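PDB 3K17: Lin0012 protein from Listeria innocua, which probably phosphorylates phosphomevalonate with ATP, as a GHMP-family kinase of the mevalonate route to isopentenyl diphosphate. Local coordinates for residues Y115-S120 against G319-A324. Numbering follows the deposited sequence.
Sequences YGLGSS and GDCGIA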
ATOM      1  N   TYR A 115      34.558 -11.351  -6.912  1.00 16.70           N
ATOM      2  CA  TYR A 115      35.498 -11.396  -8.034  1.00 16.99           C
ATOM      3  C   TYR A 115      34.770 -11.536  -9.360  1.00 17.09           C
ATOM      4  O   TYR A 115      35.330 -11.250 -10.420  1.00 17.42           O
ATOM      5  CB  TYR A 115      36.448 -12.585  -7.907  1.00 17.03           C
ATOM      6  CG  TYR A 115      37.532 -12.430  -6.874  1.00 17.40           C
ATOM      7  CD1 TYR A 115      38.337 -11.296  -6.845  1.00 14.93           C
ATOM      8  CD2 TYR A 115      37.790 -13.447  -5.960  1.00 15.64           C
ATOM      9  CE1 TYR A 115      39.384 -11.180  -5.930  1.00 16.40           C
ATOM     10  CE2 TYR A 115      38.827 -13.341  -5.041  1.00 19.52           C
ATOM     11  CZ  TYR A 115      39.622 -12.205  -5.036  1.00 18.31           C
ATOM     12  OH  TYR A 115      40.668 -12.125  -4.150  1.00 18.80           O
ATOM     13  N   GLY A 116      33.518 -11.974  -9.293  1.00 16.85           N
ATOM     14  CA  GLY A 116      32.749 -12.184 -10.508  1.00 17.41           C
ATOM     15  C   GLY A 116      32.990 -13.614 -10.973  1.00 17.37           C
ATOM     16  O   GLY A 116      33.154 -13.880 -12.162  1.00 18.63           O
ATOM     17  N   LEU A 117      33.010 -14.539 -10.020  1.00 15.80           N
ATOM     18  CA  LEU A 117      33.246 -15.949 -10.314  1.00 15.34           C
ATOM     19  C   LEU A 117      31.980 -16.801 -10.274  1.00 16.31           C
ATOM     20  O   LEU A 117      32.052 -18.020 -10.113  1.00 14.52           O
ATOM     21  CB  LEU A 117      34.296 -16.494  -9.342  1.00 14.99           C
ATOM     22  CG  LEU A 117      35.623 -15.738  -9.516  1.00 16.49           C
ATOM     23  CD1 LEU A 117      36.644 -16.129  -8.457  1.00 14.33           C
ATOM     24  CD2 LEU A 117      36.149 -16.033 -10.915  1.00 12.61           C
ATOM     25  N   GLY A 118      30.820 -16.159 -10.420  1.00 15.96           N
ATOM     26  CA  GLY A 118      29.561 -16.894 -10.420  1.00 15.09           C
ATOM     27  C   GLY A 118      29.005 -17.189  -9.040  1.00 15.96           C
ATOM     28  O   GLY A 118      28.486 -18.273  -8.788  1.00 14.49           O
ATOM     29  N   SER A 119      29.090 -16.212  -8.142  1.00 15.15           N
ATOM     30  CA  SER A 119      28.601 -16.410  -6.786  1.00 15.13           C
ATOM     31  C   SER A 119      27.200 -16.997  -6.690  1.00 12.21           C
ATOM     32  O   SER A 119      26.988 -17.939  -5.942  1.00 15.55           O
ATOM     33  CB  SER A 119      28.668 -15.093  -6.003  1.00 13.89           C
ATOM     34  OG  SER A 119      30.016 -14.699  -5.814  1.00 14.09           O
ATOM     35  N   SER A 120      26.246 -16.459  -7.445  1.00 13.74           N
ATOM     36  CA  SER A 120      24.873 -16.956  -7.372  1.00 13.69           C
ATOM     37  C   SER A 120      24.728 -18.389  -7.892  1.00 12.92           C
ATOM     38  O   SER A 120      24.022 -19.205  -7.302  1.00 13.50           O
ATOM     39  CB  SER A 120      23.909 -16.012  -8.121  1.00 15.18           C
ATOM     40  OG  SER A 120      24.197 -15.934  -9.517  1.00 15.23           O
ATOM     41  N   GLY A 319      34.186  -5.022 -16.207  1.00 21.45           N
ATOM     42  CA  GLY A 319      34.920  -5.141 -14.962  1.00 18.34           C
ATOM     43  C   GLY A 319      35.162  -6.611 -14.679  1.00 19.83           C
ATOM     44  O   GLY A 319      35.377  -7.397 -15.602  1.00 18.95           O
ATOM     45  N   ASP A 320      35.102  -6.990 -13.409  1.00 17.95           N
ATOM     46  CA  ASP A 320      35.325  -8.369 -13.005  1.00 19.39           C
ATOM     47  C   ASP A 320      36.678  -8.878 -13.504  1.00 18.43           C
ATOM     48  O   ASP A 320      37.651  -8.128 -13.509  1.00 19.27           O
ATOM     49  CB  ASP A 320      34.182  -9.272 -13.492  1.00 17.55           C
ATOM     50  CG  ASP A 320      32.891  -9.046 -12.712  1.00 20.80           C
ATOM     51  OD1 ASP A 320      32.950  -8.454 -11.607  1.00 16.43           O
ATOM     52  OD2 ASP A 320      31.819  -9.467 -13.196  1.00 22.72           O
ATOM     53  N   CYS A 321      36.749 -10.136 -13.931  1.00 18.19           N
ATOM     54  CA  CYS A 321      38.022 -10.689 -14.380  1.00 17.15           C
ATOM     55  C   CYS A 321      38.267 -10.751 -15.874  1.00 18.52           C
ATOM     56  O   CYS A 321      37.336 -10.847 -16.684  1.00 18.84           O
ATOM     57  CB  CYS A 321      38.211 -12.107 -13.839  1.00 17.09           C
ATOM     58  SG  CYS A 321      38.243 -12.268 -12.042  1.00 16.97           S
ATOM     59  N   GLY A 322      39.551 -10.698 -16.216  1.00 16.98           N
ATOM     60  CA  GLY A 322      39.988 -10.842 -17.589  1.00 16.83           C
ATOM     61  C   GLY A 322      40.789 -12.140 -17.533  1.00 18.24           C
ATOM     62  O   GLY A 322      41.229 -12.531 -16.448  1.00 15.19           O
ATOM     63  N   ILE A 323      40.974 -12.815 -18.665  1.00 17.50           N
ATOM     64  CA  ILE A 323      41.724 -14.075 -18.685  1.00 19.91           C
ATOM     65  C   ILE A 323      42.701 -14.110 -19.858  1.00 20.26           C
ATOM     66  O   ILE A 323      42.551 -13.353 -20.817  1.00 19.76           O
ATOM     67  CB  ILE A 323      40.787 -15.297 -18.836  1.00 17.26           C
ATOM     68  CG1 ILE A 323      39.975 -15.157 -20.126  1.00 19.66           C
ATOM     69  CG2 ILE A 323      39.885 -15.419 -17.618  1.00 17.50           C
ATOM     70  CD1 ILE A 323      39.118 -16.358 -20.465  1.00 21.35           C
ATOM     71  N   ALA A 324      43.685 -15.002 -19.787  1.00 21.23           N
ATOM     72  CA  ALA A 324      44.665 -15.112 -20.859  1.00 23.32           C
ATOM     73  C   ALA A 324      45.333 -16.480 -20.962  1.00 23.73           C
ATOM     74  O   ALA A 324      45.383 -17.244 -19.995  1.00 24.51           O
ATOM     75  CB  ALA A 324      45.734 -14.040 -20.685  1.00 23.10           C
TER
HETATM   76  O   HOH W   1      34.916 -12.523 -14.447  1.00 23.92           O
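Asp320 lays its carboxylate against the backbone of Tyr115 and Gly116, the CG of Asp320 standing 3.8 Å from the CA of Gly116. That CA sits almost straight over the carboxylate plane, nearly equidistant from CG and both oxygens, so the flat face of the group lies over the glycine. Gly116, with no side chain and backbone angles of phi 89° and psi 41°, leaves its CA open to this face. Cys321 aims its side chain at the same backbone. With SG anti to its own carbonyl carbon (chi1 -61°), the sulfur comes to 3.5 Å from the O of Tyr115, and the CD2 of Leu117 also touches this SG of Cys321, in a looser apolar contact at 4.5 Å. A single water joins the two backbones, donating to the O of Gly116 (3.2 Å) and accepting from the N of Cys321 (3.1 Å).

Further out, Asp320 is tied through its backbone to Thr220 and Thr222, and Cys321 to Ser314, while the backbone of Leu117 hydrogen-bonds to that of Lys14. Leu15 of strand 7-18 touches both Leu117 and Cys321, and the rings of Tyr115 and Trp219 meet edge-to-face.

The sequence Gly-Leu-Gly-Ser-Ser belongs to the glycine-rich motif of GHMP kinases, which in relatives wraps the ATP phosphates; Gly118 is the N-cap of helix 119-135. Here this loop of the N-terminal family region meets Asp320 and Cys321 in the C-terminal one. The junction thus rests on close packing of a carboxylate face and a sulfur against the loop, together with one water-mediated link between backbones.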